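Local coordinates for protein FimX (Pseudomonas aeruginosa PAO1, PDB 3HV8) that belongs to the EAL-domain proteins, which have a modified TIM-barrel fold, and holds the ligand C2E in a pocket of that domain, at residues V53-L58 against D84-L89; A22-A27 against N31-L36; Q200-V205 against A233-T238. One frame throughout, in Å; residues are numbered along the deposited sequence.

Interaction 1. Residues V53-L58 against D84-L89; sequences VLLRLL and DRWVIL. With C2E (9,9'-[(2R,3R,3aS,5S,7aR,9R,10R,10aS,12S,14aR)-3,5,10,12-tetrahydroxy-5,12-dioxidooctahydro-2H,7H-difuro[3,2-d:3',2'-j][1,3,7,9,2,8]tetraoxadiphosphacyclododecine-2,9-diyl]bis(2-amino-1,9-dihydro-6H-purin-6-one)), chain B.
Leu55 meets Val87 with both methyls and Trp86 with one. Its CD1 lies 3.9 Å from Val87 CG2 and 4.2 Å from Trp86 CZ3. Leu55 CD2 is 4.0 Å from the same Val87 CG2. The side chain gets there because CG is anti to the backbone N (chi1 -179°), which carries the branch out from the strand to the helix. Beside it, Val53 CG1 passes Val87 CG1 in the opposite direction at 4.1 Å. Val87 is thus touched by CG1 of Val53 and by CD1 and CD2 of Leu55, two residues on strand 49-58.

C2E lies against the same residues. CG1 and CG2 of Val87 both lie 3.7 Å from C2E O61. The purine is held from two sides. Leu55 N donates to C2E N71 at 3.0 Å with a nearly straight bond (164°). Across the contact, Asp84 OD1 accepts from C2E N21, also at 3.0 Å. Arg56 grips a phosphate: NH1 and NH2 both donate to C2E O11, which stands at the edge of the guanidinium, near its plane. Arg56 NH1 also donates to Leu55 O at 2.9 Å, lying above that carbonyl plane.

A second shell sets these groups. Asp84 OD2 is bonded to Ser112 and Ser115, which fixes the carboxylate with OD1 toward the ligand. Trp86 NE1 is bonded to Asn31, and Leu55 also packs on Phe70.

The segments join a strand of the EAL barrel to helix 80-96. Between them the contact is wholly apolar, and the ligand makes the polar bridge from strand to helix. Leu55 N and Asp84 OD1 bond two different edges of the base, while Arg56 bonds the phosphate. The positive charge of Arg56 would probably offset the negative charge of the phosphate.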
loop_
_atom_site.group_PDB
_atom_site.type_symbol
_atom_site.label_atom_id
_atom_site.label_comp_id
_atom_site.label_asym_id
_atom_site.label_seq_id
_atom_site.Cartn_x
_atom_site.Cartn_y
_atom_site.Cartn_z
ATOM N N VAL A 53 3.473 4.951 1.108
ATOM C CA VAL A 53 3.864 5.878 0.053
ATOM C C VAL A 53 2.668 6.149 -0.879
ATOM O O VAL A 53 1.993 5.220 -1.332
ATOM C CB VAL A 53 5.030 5.295 -0.762
ATOM C CG1 VAL A 53 5.396 6.206 -1.920
ATOM C CG2 VAL A 53 6.251 5.054 0.155
ATOM N N LEU A 54 2.396 7.424 -1.129
ATOM C CA LEU A 54 1.313 7.840 -2.019
ATOM C C LEU A 54 1.851 8.804 -3.058
ATOM O O LEU A 54 2.627 9.715 -2.736
ATOM C CB LEU A 54 0.179 8.493 -1.230
ATOM C CG LEU A 54 -0.501 7.572 -0.211
ATOM C CD1 LEU A 54 -1.324 8.361 0.795
ATOM C CD2 LEU A 54 -1.356 6.513 -0.892
ATOM N N LEU A 55 1.445 8.607 -4.303
ATOM C CA LEU A 55 2.022 9.340 -5.435
ATOM C C LEU A 55 1.222 10.573 -5.849
ATOM O O LEU A 55 0.003 10.526 -5.914
ATOM C CB LEU A 55 2.094 8.413 -6.644
ATOM C CG LEU A 55 2.693 9.042 -7.902
ATOM C CD1 LEU A 55 4.151 9.413 -7.668
ATOM C CD2 LEU A 55 2.564 8.081 -9.061
ATOM N N ARG A 56 1.906 11.673 -6.135
ATOM C CA ARG A 56 1.253 12.818 -6.754
ATOM C C ARG A 56 2.028 13.194 -8.006
ATOM O O ARG A 56 3.256 13.183 -8.012
ATOM C CB ARG A 56 1.223 14.021 -5.812
ATOM C CG ARG A 56 0.523 13.776 -4.488
ATOM C CD ARG A 56 -0.975 13.568 -4.711
ATOM N NE ARG A 56 -1.707 13.363 -3.464
ATOM C CZ ARG A 56 -2.063 12.170 -2.989
ATOM N NH1 ARG A 56 -1.726 11.065 -3.653
ATOM N NH2 ARG A 56 -2.734 12.087 -1.842
ATOM N N LEU A 57 1.316 13.496 -9.081
ATOM C CA LEU A 57 1.939 14.071 -10.267
ATOM C C LEU A 57 2.101 15.575 -10.025
ATOM O O LEU A 57 1.250 16.198 -9.407
ATOM C CB LEU A 57 1.066 13.797 -11.491
ATOM C CG LEU A 57 1.307 14.635 -12.748
ATOM C CD1 LEU A 57 2.630 14.272 -13.393
ATOM C CD2 LEU A 57 0.154 14.420 -13.745
ATOM N N LEU A 58 3.211 16.153 -10.479
ATOM C CA LEU A 58 3.365 17.603 -10.371
ATOM C C LEU A 58 3.112 18.157 -11.758
ATOM O O LEU A 58 3.811 17.804 -12.704
ATOM C CB LEU A 58 4.764 17.968 -9.864
ATOM C CG LEU A 58 5.132 17.475 -8.458
ATOM C CD1 LEU A 58 6.590 17.839 -8.180
ATOM C CD2 LEU A 58 4.226 18.041 -7.375
ATOM N N ASP A 84 5.373 2.886 -11.737
ATOM C CA ASP A 84 5.686 2.059 -10.578
ATOM C C ASP A 84 7.202 1.971 -10.337
ATOM O O ASP A 84 7.646 2.039 -9.195
ATOM C CB ASP A 84 5.086 0.649 -10.726
ATOM C CG ASP A 84 3.580 0.612 -10.483
ATOM O OD1 ASP A 84 3.008 1.592 -9.944
ATOM O OD2 ASP A 84 2.977 -0.413 -10.844
ATOM N N ARG A 85 7.999 1.839 -11.396
ATOM C CA ARG A 85 9.448 1.782 -11.201
ATOM C C ARG A 85 9.967 3.098 -10.626
ATOM O O ARG A 85 10.868 3.083 -9.788
ATOM C CB ARG A 85 10.192 1.476 -12.509
ATOM C CG ARG A 85 9.749 0.207 -13.247
ATOM C CD ARG A 85 10.130 -1.090 -12.558
ATOM N NE ARG A 85 9.782 -2.268 -13.370
ATOM C CZ ARG A 85 10.602 -2.856 -14.243
ATOM N NH1 ARG A 85 10.194 -3.917 -14.935
ATOM N NH2 ARG A 85 11.832 -2.389 -14.427
ATOM N N TRP A 86 9.404 4.230 -11.060
ATOM C CA TRP A 86 9.807 5.537 -10.523
ATOM C C TRP A 86 9.512 5.581 -9.021
ATOM O O TRP A 86 10.347 6.000 -8.218
ATOM C CB TRP A 86 9.070 6.684 -11.248
ATOM C CG TRP A 86 9.607 8.030 -10.900
ATOM C CD1 TRP A 86 10.548 8.743 -11.612
ATOM C CD2 TRP A 86 9.272 8.838 -9.767
ATOM N NE1 TRP A 86 10.809 9.927 -10.985
ATOM C CE2 TRP A 86 10.058 10.014 -9.843
ATOM C CE3 TRP A 86 8.403 8.679 -8.678
ATOM C CZ2 TRP A 86 9.986 11.031 -8.885
ATOM C CZ3 TRP A 86 8.332 9.690 -7.725
ATOM C CH2 TRP A 86 9.127 10.850 -7.832
ATOM N N VAL A 87 8.324 5.127 -8.633
ATOM C CA VAL A 87 7.947 5.152 -7.233
ATOM C C VAL A 87 8.841 4.246 -6.411
ATOM O O VAL A 87 9.329 4.644 -5.358
ATOM C CB VAL A 87 6.475 4.734 -7.051
ATOM C CG1 VAL A 87 6.157 4.536 -5.560
ATOM C CG2 VAL A 87 5.526 5.773 -7.692
ATOM N N ILE A 88 9.064 3.030 -6.908
ATOM C CA ILE A 88 9.866 2.050 -6.186
ATOM C C ILE A 88 11.309 2.523 -6.081
ATOM O O ILE A 88 11.911 2.442 -5.021
ATOM C CB ILE A 88 9.823 0.681 -6.865
ATOM C CG1 ILE A 88 8.389 0.120 -6.829
ATOM C CG2 ILE A 88 10.796 -0.301 -6.197
ATOM C CD1 ILE A 88 8.173 -1.048 -7.783
ATOM N N LEU A 89 11.865 3.019 -7.177
ATOM C CA LEU A 89 13.249 3.481 -7.157
ATOM C C LEU A 89 13.444 4.581 -6.123
ATOM O O LEU A 89 14.423 4.592 -5.353
ATOM C CB LEU A 89 13.639 3.984 -8.545
ATOM C CG LEU A 89 15.108 4.308 -8.713
ATOM C CD1 LEU A 89 15.893 3.003 -8.676
ATOM C CD2 LEU A 89 15.328 5.046 -10.023
HETATM P P1 C2E B . -5.902 3.745 -1.713
HETATM O O2P C2E B . -5.934 2.325 -0.981
HETATM O O1P C2E B . -7.306 4.194 -1.809
HETATM O "O5'" C2E B . -5.190 4.903 -0.881
HETATM C "C5'" C2E B . -5.959 5.547 0.154
HETATM C "C4'" C2E B . -6.614 6.871 -0.293
HETATM O "O4'" C2E B . -7.291 7.458 0.845
HETATM C "C3'" C2E B . -5.462 7.814 -0.612
HETATM O "O3'" C2E B . -5.825 8.648 -1.723
HETATM C "C2'" C2E B . -5.245 8.611 0.696
HETATM O "O2'" C2E B . -4.729 9.912 0.490
HETATM C "C1'" C2E B . -6.676 8.679 1.229
HETATM N N9 C2E B . -6.785 8.822 2.673
HETATM C C8 C2E B . -5.812 8.574 3.612
HETATM N N7 C2E B . -6.335 8.641 4.815
HETATM C C5 C2E B . -7.659 8.955 4.698
HETATM C C6 C2E B . -8.697 9.164 5.633
HETATM O O6 C2E B . -8.541 9.031 6.849
HETATM N N1 C2E B . -9.899 9.488 5.135
HETATM C C2 C2E B . -10.118 9.615 3.799
HETATM N N2 C2E B . -11.376 9.944 3.366
HETATM N N3 C2E B . -9.162 9.424 2.919
HETATM C C4 C2E B . -7.942 9.089 3.339
HETATM P P11 C2E B . -4.722 8.846 -2.877
HETATM O O21 C2E B . -5.316 9.849 -3.935
HETATM O O11 C2E B . -3.415 9.229 -2.304
HETATM O O5A C2E B . -4.543 7.399 -3.503
HETATM C C5A C2E B . -5.665 6.776 -4.142
HETATM C C4A C2E B . -5.242 5.474 -4.820
HETATM O O4A C2E B . -4.256 5.762 -5.822
HETATM C C3A C2E B . -4.573 4.458 -3.892
HETATM O O3A C2E B . -5.509 3.611 -3.237
HETATM C C2A C2E B . -3.810 3.606 -4.908
HETATM O O2A C2E B . -4.714 2.725 -5.599
HETATM C C1A C2E B . -3.377 4.661 -5.933
HETATM N N91 C2E B . -2.026 5.104 -5.607
HETATM C C81 C2E B . -1.636 6.125 -4.788
HETATM N N71 C2E B . -0.332 6.178 -4.784
HETATM C C51 C2E B . 0.172 5.247 -5.649
HETATM C C61 C2E B . 1.456 4.864 -6.088
HETATM O O61 C2E B . 2.500 5.326 -5.612
HETATM N N11 C2E B . 1.494 3.864 -7.006
HETATM C C21 C2E B . 0.372 3.254 -7.497
HETATM N N21 C2E B . 0.503 2.226 -8.387
HETATM N N31 C2E B . -0.824 3.578 -7.081
HETATM C C41 C2E B . -0.931 4.568 -6.187
#

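Interaction 2. Residues A22-A27 against N31-L36; sequences AILQQA and NSFRLL
Ala27 O receives the one hydrogen bond between residues 22-27 and 31-36. Ser32 N donates to Ala27 O at 3.1 Å with an N-H...O angle of 160°. The donor lies in the carbonyl plane, on a lone pair. Asn31 N is close to the same oxygen, but its angle is too poor for a bond. Asn31 leaves the helix with positive phi (56°), and Ser32 lies five residues after Ala27. This is consistent with the 6-to-1 bond of a Schellman motif at the end of a helix. The chain then bends again. Ser32 is the centre of an inverse gamma turn, with a weak bond from Phe33 N to Asn31 O.

An apolar contact sits beside this turn. Ala27 CB is 3.5 Å from Phe33 CE2 and approaches the ring obliquely. Ala27 CB also touches Ser32 CB at 3.8 Å. One turn back along the helix, Leu24 CD2 comes to the ring edge, 4.0 Å from Phe33 CZ. The Leu24 side chain crosses Phe33 at about a right angle. Phe33 has CG anti to its carbonyl carbon (chi1 -68°), which turns the ring back toward Leu24 and Ala27 of the helix.

Other residues complete the packing. Leu57 of strand 49-58 touches both Ala27 and Phe33, and Leu24 also rests on Phe70 and Leu79.

The contact joins helix 20-30, the first helix of the model, to the start of strand 33-42. The helix carbonyl is satisfied by the residue that turns the chain, and the phenyl ring packs against the Ala27 and Leu24 side chains. Polar and apolar contacts together fix how the helix passes into the strand.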
loop_
_atom_site.group_PDB
_atom_site.type_symbol
_atom_site.label_atom_id
_atom_site.label_comp_id
_atom_site.label_asym_id
_atom_site.label_seq_id
_atom_site.Cartn_x
_atom_site.Cartn_y
_atom_site.Cartn_z
ATOM N N ALA A 22 1.060 13.014 -22.765
ATOM C CA ALA A 22 2.284 13.767 -23.023
ATOM C C ALA A 22 2.902 14.290 -21.732
ATOM O O ALA A 22 4.121 14.231 -21.552
ATOM C CB ALA A 22 2.000 14.923 -23.981
ATOM N N ILE A 23 2.069 14.802 -20.828
ATOM C CA ILE A 23 2.549 15.269 -19.534
ATOM C C ILE A 23 3.213 14.145 -18.724
ATOM O O ILE A 23 4.275 14.341 -18.138
ATOM C CB ILE A 23 1.428 15.945 -18.727
ATOM C CG1 ILE A 23 1.040 17.285 -19.373
ATOM C CG2 ILE A 23 1.840 16.160 -17.283
ATOM C CD1 ILE A 23 -0.130 17.966 -18.694
ATOM N N LEU A 24 2.600 12.966 -18.698
ATOM C CA LEU A 24 3.169 11.827 -17.978
ATOM C C LEU A 24 4.491 11.356 -18.566
ATOM O O LEU A 24 5.434 11.058 -17.817
ATOM C CB LEU A 24 2.171 10.666 -17.960
ATOM C CG LEU A 24 0.952 10.859 -17.056
ATOM C CD1 LEU A 24 -0.079 9.774 -17.368
ATOM C CD2 LEU A 24 1.347 10.838 -15.575
ATOM N N GLN A 25 4.557 11.267 -19.891
ATOM C CA GLN A 25 5.787 10.858 -20.567
ATOM C C GLN A 25 6.939 11.776 -20.151
ATOM O O GLN A 25 8.030 11.313 -19.809
ATOM C CB GLN A 25 5.587 10.860 -22.090
ATOM C CG GLN A 25 4.730 9.682 -22.573
ATOM C CD GLN A 25 4.202 9.841 -23.996
ATOM O OE1 GLN A 25 3.926 10.953 -24.455
ATOM N NE2 GLN A 25 4.042 8.720 -24.692
ATOM N N GLN A 26 6.672 13.072 -20.168
ATOM C CA GLN A 26 7.658 14.078 -19.779
ATOM C C GLN A 26 7.977 14.009 -18.282
ATOM O O GLN A 26 9.135 14.094 -17.878
ATOM C CB GLN A 26 7.123 15.455 -20.164
ATOM C CG GLN A 26 7.883 16.643 -19.680
ATOM C CD GLN A 26 7.361 17.900 -20.337
ATOM O OE1 GLN A 26 7.636 18.155 -21.508
ATOM N NE2 GLN A 26 6.576 18.676 -19.598
ATOM N N ALA A 27 6.950 13.854 -17.454
ATOM C CA ALA A 27 7.131 13.792 -16.003
ATOM C C ALA A 27 8.065 12.654 -15.569
ATOM O O ALA A 27 8.857 12.830 -14.638
ATOM C CB ALA A 27 5.759 13.631 -15.318
ATOM N N ASN A 31 11.486 13.948 -13.157
ATOM C CA ASN A 31 11.136 13.885 -11.727
ATOM C C ASN A 31 9.945 14.765 -11.360
ATOM O O ASN A 31 9.889 15.308 -10.263
ATOM C CB ASN A 31 12.318 14.265 -10.810
ATOM C CG ASN A 31 13.314 13.140 -10.636
ATOM O OD1 ASN A 31 12.975 11.968 -10.741
ATOM N ND2 ASN A 31 14.566 13.500 -10.371
ATOM N N SER A 32 8.986 14.895 -12.281
ATOM C CA SER A 32 7.831 15.745 -12.019
ATOM C C SER A 32 6.726 14.967 -11.318
ATOM O O SER A 32 5.553 15.028 -11.705
ATOM C CB SER A 32 7.309 16.399 -13.293
ATOM O OG SER A 32 6.527 17.536 -12.960
ATOM N N PHE A 33 7.136 14.238 -10.292
ATOM C CA PHE A 33 6.242 13.537 -9.367
ATOM C C PHE A 33 6.715 13.841 -7.957
ATOM O O PHE A 33 7.872 14.241 -7.733
ATOM C CB PHE A 33 6.286 12.016 -9.566
ATOM C CG PHE A 33 5.711 11.543 -10.870
ATOM C CD1 PHE A 33 4.349 11.300 -10.998
ATOM C CD2 PHE A 33 6.533 11.318 -11.971
ATOM C CE1 PHE A 33 3.822 10.849 -12.183
ATOM C CE2 PHE A 33 6.003 10.867 -13.164
ATOM C CZ PHE A 33 4.632 10.625 -13.270
ATOM N N ARG A 34 5.842 13.625 -6.985
ATOM C CA ARG A 34 6.223 13.788 -5.597
ATOM C C ARG A 34 5.671 12.610 -4.801
ATOM O O ARG A 34 4.525 12.200 -5.008
ATOM C CB ARG A 34 5.662 15.093 -5.058
ATOM C CG ARG A 34 5.870 15.296 -3.567
ATOM C CD ARG A 34 5.429 16.689 -3.144
ATOM N NE ARG A 34 6.198 17.716 -3.842
ATOM C CZ ARG A 34 5.752 18.938 -4.110
ATOM N NH1 ARG A 34 6.534 19.797 -4.752
ATOM N NH2 ARG A 34 4.530 19.302 -3.740
ATOM N N LEU A 35 6.477 12.064 -3.896
ATOM C CA LEU A 35 5.990 11.063 -2.950
ATOM C C LEU A 35 5.523 11.720 -1.658
ATOM O O LEU A 35 6.219 12.575 -1.083
ATOM C CB LEU A 35 7.079 10.043 -2.635
ATOM C CG LEU A 35 7.620 9.270 -3.832
ATOM C CD1 LEU A 35 8.656 8.248 -3.415
ATOM C CD2 LEU A 35 6.479 8.603 -4.599
ATOM N N LEU A 36 4.344 11.311 -1.190
ATOM C CA LEU A 36 3.880 11.642 0.144
ATOM C C LEU A 36 3.886 10.365 0.992
ATOM O O LEU A 36 3.889 9.248 0.457
ATOM C CB LEU A 36 2.467 12.222 0.099
ATOM C CG LEU A 36 2.240 13.379 -0.878
ATOM C CD1 LEU A 36 0.771 13.815 -0.797
ATOM C CD2 LEU A 36 3.192 14.544 -0.564
#

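Interaction 3. Residues Q200-V205 against A233-T238; sequences QDLNQV and ASVLAT
Leu202 packs on Val235 and Thr238, and the flat group beside them is the carbonyl of Ser234. Thr238 approaches Ser234 O from both faces of its plane. From one face Thr238 N reaches Ser234 O at 2.9 Å, as in a regular helix. From the opposite face the hydroxyl Thr238 OG1 donates to Ser234 O at 2.7 Å. It is tilted 30° from the carbonyl plane, with a C=O...donor angle of 149°.

This bond settles the rotation of Thr238. With OG1 folded back over its own helix (chi1 -62°), CG2 is the branch left facing the loop. Thr238 CG2 lies 4.4 Å from Leu202 CD1, a loose contact. Leu202 CD1 is nearer to Val235, at 3.9 Å from CG2 and 4.2 Å from CG1. One methyl of the leucine therefore sits against both branches of the valine. The two side chains cross at about a right angle. Leu202 is stretched out from CA to CD1, which lets a single methyl span the distance to the helix.

The loop is shaped by a type I turn from Asp201 to Gln204, closed by a weak bond from Gln204 N to Asp201 O. Gln204 is the N-cap residue of helix 205-220. Leu202 also rests on Leu211 of that helix, and Val235 on Val199.

The contact is a small one at the protein surface. It joins the loop after strand 191-194 to helix 233-242 of the EAL barrel. The contact between the segments is apolar, made by methyl groups, while the polar hydroxyl of Thr238 is spent within its own helix.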
loop_
_atom_site.group_PDB
_atom_site.type_symbol
_atom_site.label_atom_id
_atom_site.label_comp_id
_atom_site.label_asym_id
_atom_site.label_seq_id
_atom_site.Cartn_x
_atom_site.Cartn_y
_atom_site.Cartn_z
ATOM N N GLN A 200 -17.283 2.836 8.228
ATOM C CA GLN A 200 -18.362 3.807 8.116
ATOM C C GLN A 200 -19.551 3.275 8.909
ATOM O O GLN A 200 -19.731 2.059 9.039
ATOM C CB GLN A 200 -18.743 4.041 6.649
ATOM C CG GLN A 200 -17.565 4.238 5.698
ATOM C CD GLN A 200 -16.668 5.400 6.087
ATOM O OE1 GLN A 200 -15.439 5.333 5.951
ATOM N NE2 GLN A 200 -17.275 6.474 6.578
ATOM N N ASP A 201 -20.344 4.182 9.466
ATOM C CA ASP A 201 -21.579 3.806 10.164
ATOM C C ASP A 201 -21.354 2.790 11.291
ATOM O O ASP A 201 -22.093 1.810 11.422
ATOM C CB ASP A 201 -22.608 3.275 9.159
ATOM C CG ASP A 201 -22.817 4.221 7.983
ATOM O OD1 ASP A 201 -22.997 3.734 6.846
ATOM O OD2 ASP A 201 -22.792 5.454 8.195
ATOM N N LEU A 202 -20.328 3.035 12.102
ATOM C CA LEU A 202 -19.963 2.138 13.192
ATOM C C LEU A 202 -20.819 2.371 14.435
ATOM O O LEU A 202 -20.601 1.756 15.476
ATOM C CB LEU A 202 -18.478 2.286 13.531
ATOM C CG LEU A 202 -17.521 1.608 12.551
ATOM C CD1 LEU A 202 -16.079 1.797 12.993
ATOM C CD2 LEU A 202 -17.868 0.135 12.435
ATOM N N ASN A 203 -21.787 3.271 14.318
ATOM C CA ASN A 203 -22.774 3.471 15.371
ATOM C C ASN A 203 -23.801 2.351 15.338
ATOM O O ASN A 203 -24.475 2.078 16.330
ATOM C CB ASN A 203 -23.464 4.819 15.191
ATOM C CG ASN A 203 -23.646 5.187 13.731
ATOM O OD1 ASN A 203 -24.722 4.999 13.163
ATOM N ND2 ASN A 203 -22.585 5.700 13.111
ATOM N N GLN A 204 -23.913 1.706 14.181
ATOM C CA GLN A 204 -24.782 0.553 14.020
ATOM C C GLN A 204 -24.056 -0.707 14.468
ATOM O O GLN A 204 -22.950 -0.999 14.009
ATOM C CB GLN A 204 -25.243 0.423 12.569
ATOM C CG GLN A 204 -25.984 1.647 12.056
ATOM C CD GLN A 204 -26.185 1.616 10.559
ATOM O OE1 GLN A 204 -26.462 0.565 9.980
ATOM N NE2 GLN A 204 -26.045 2.772 9.919
ATOM N N VAL A 205 -24.683 -1.448 15.372
ATOM C CA VAL A 205 -24.062 -2.624 15.963
ATOM C C VAL A 205 -23.789 -3.705 14.915
ATOM O O VAL A 205 -22.898 -4.535 15.087
ATOM C CB VAL A 205 -24.929 -3.201 17.102
ATOM C CG1 VAL A 205 -26.058 -4.044 16.531
ATOM C CG2 VAL A 205 -24.076 -4.021 18.054
ATOM N N ALA A 233 -12.094 9.666 17.178
ATOM C CA ALA A 233 -11.726 8.942 18.392
ATOM C C ALA A 233 -12.580 7.697 18.613
ATOM O O ALA A 233 -12.062 6.660 19.043
ATOM C CB ALA A 233 -11.821 9.868 19.603
ATOM N N SER A 234 -13.878 7.783 18.322
ATOM C CA SER A 234 -14.759 6.630 18.486
ATOM C C SER A 234 -14.319 5.481 17.588
ATOM O O SER A 234 -14.376 4.315 17.973
ATOM C CB SER A 234 -16.226 6.992 18.208
ATOM O OG SER A 234 -16.472 7.156 16.819
ATOM N N VAL A 235 -13.902 5.815 16.370
ATOM C CA VAL A 235 -13.452 4.774 15.464
ATOM C C VAL A 235 -12.099 4.209 15.907
ATOM O O VAL A 235 -11.934 2.987 15.944
ATOM C CB VAL A 235 -13.432 5.252 14.002
ATOM C CG1 VAL A 235 -12.716 4.232 13.139
ATOM C CG2 VAL A 235 -14.867 5.441 13.515
ATOM N N LEU A 236 -11.169 5.086 16.271
ATOM C CA LEU A 236 -9.886 4.642 16.829
ATOM C C LEU A 236 -10.115 3.676 17.990
ATOM O O LEU A 236 -9.560 2.580 18.026
ATOM C CB LEU A 236 -9.013 5.826 17.246
ATOM C CG LEU A 236 -7.535 5.521 17.545
ATOM C CD1 LEU A 236 -6.710 6.792 17.523
ATOM C CD2 LEU A 236 -7.339 4.778 18.859
ATOM N N ALA A 237 -10.957 4.071 18.936
ATOM C CA ALA A 237 -11.224 3.227 20.101
ATOM C C ALA A 237 -11.918 1.907 19.774
ATOM O O ALA A 237 -11.599 0.871 20.367
ATOM C CB ALA A 237 -12.032 4.014 21.131
ATOM N N THR A 238 -12.862 1.937 18.834
ATOM C CA THR A 238 -13.558 0.734 18.402
ATOM C C THR A 238 -12.584 -0.265 17.789
ATOM O O THR A 238 -12.654 -1.466 18.055
ATOM C CB THR A 238 -14.658 1.048 17.366
ATOM O OG1 THR A 238 -15.647 1.901 17.958
ATOM C CG2 THR A 238 -15.323 -0.232 16.872
#

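Interactions 1 and 2 are neighbours, with centres 8 Å apart. Their strands, 33-42 and 49-58, lie side by side in one sheet. Leu58 O is 2.7 Å from Ser32 OG, a probable hydrogen bond, and Trp86 CH2 packs on Phe33 CB at 3.5 Å. Interaction 1 touches C2E directly. Interaction 2 does not reach the ligand; the Phe33 side chain is about 8 Å from it. Interaction 3 is separate. Its centre is 33 Å from that of interaction 1, on the opposite side of the chain's centre. It touches neither of the others, yet the Val235 side chain is still about 9 Å from C2E.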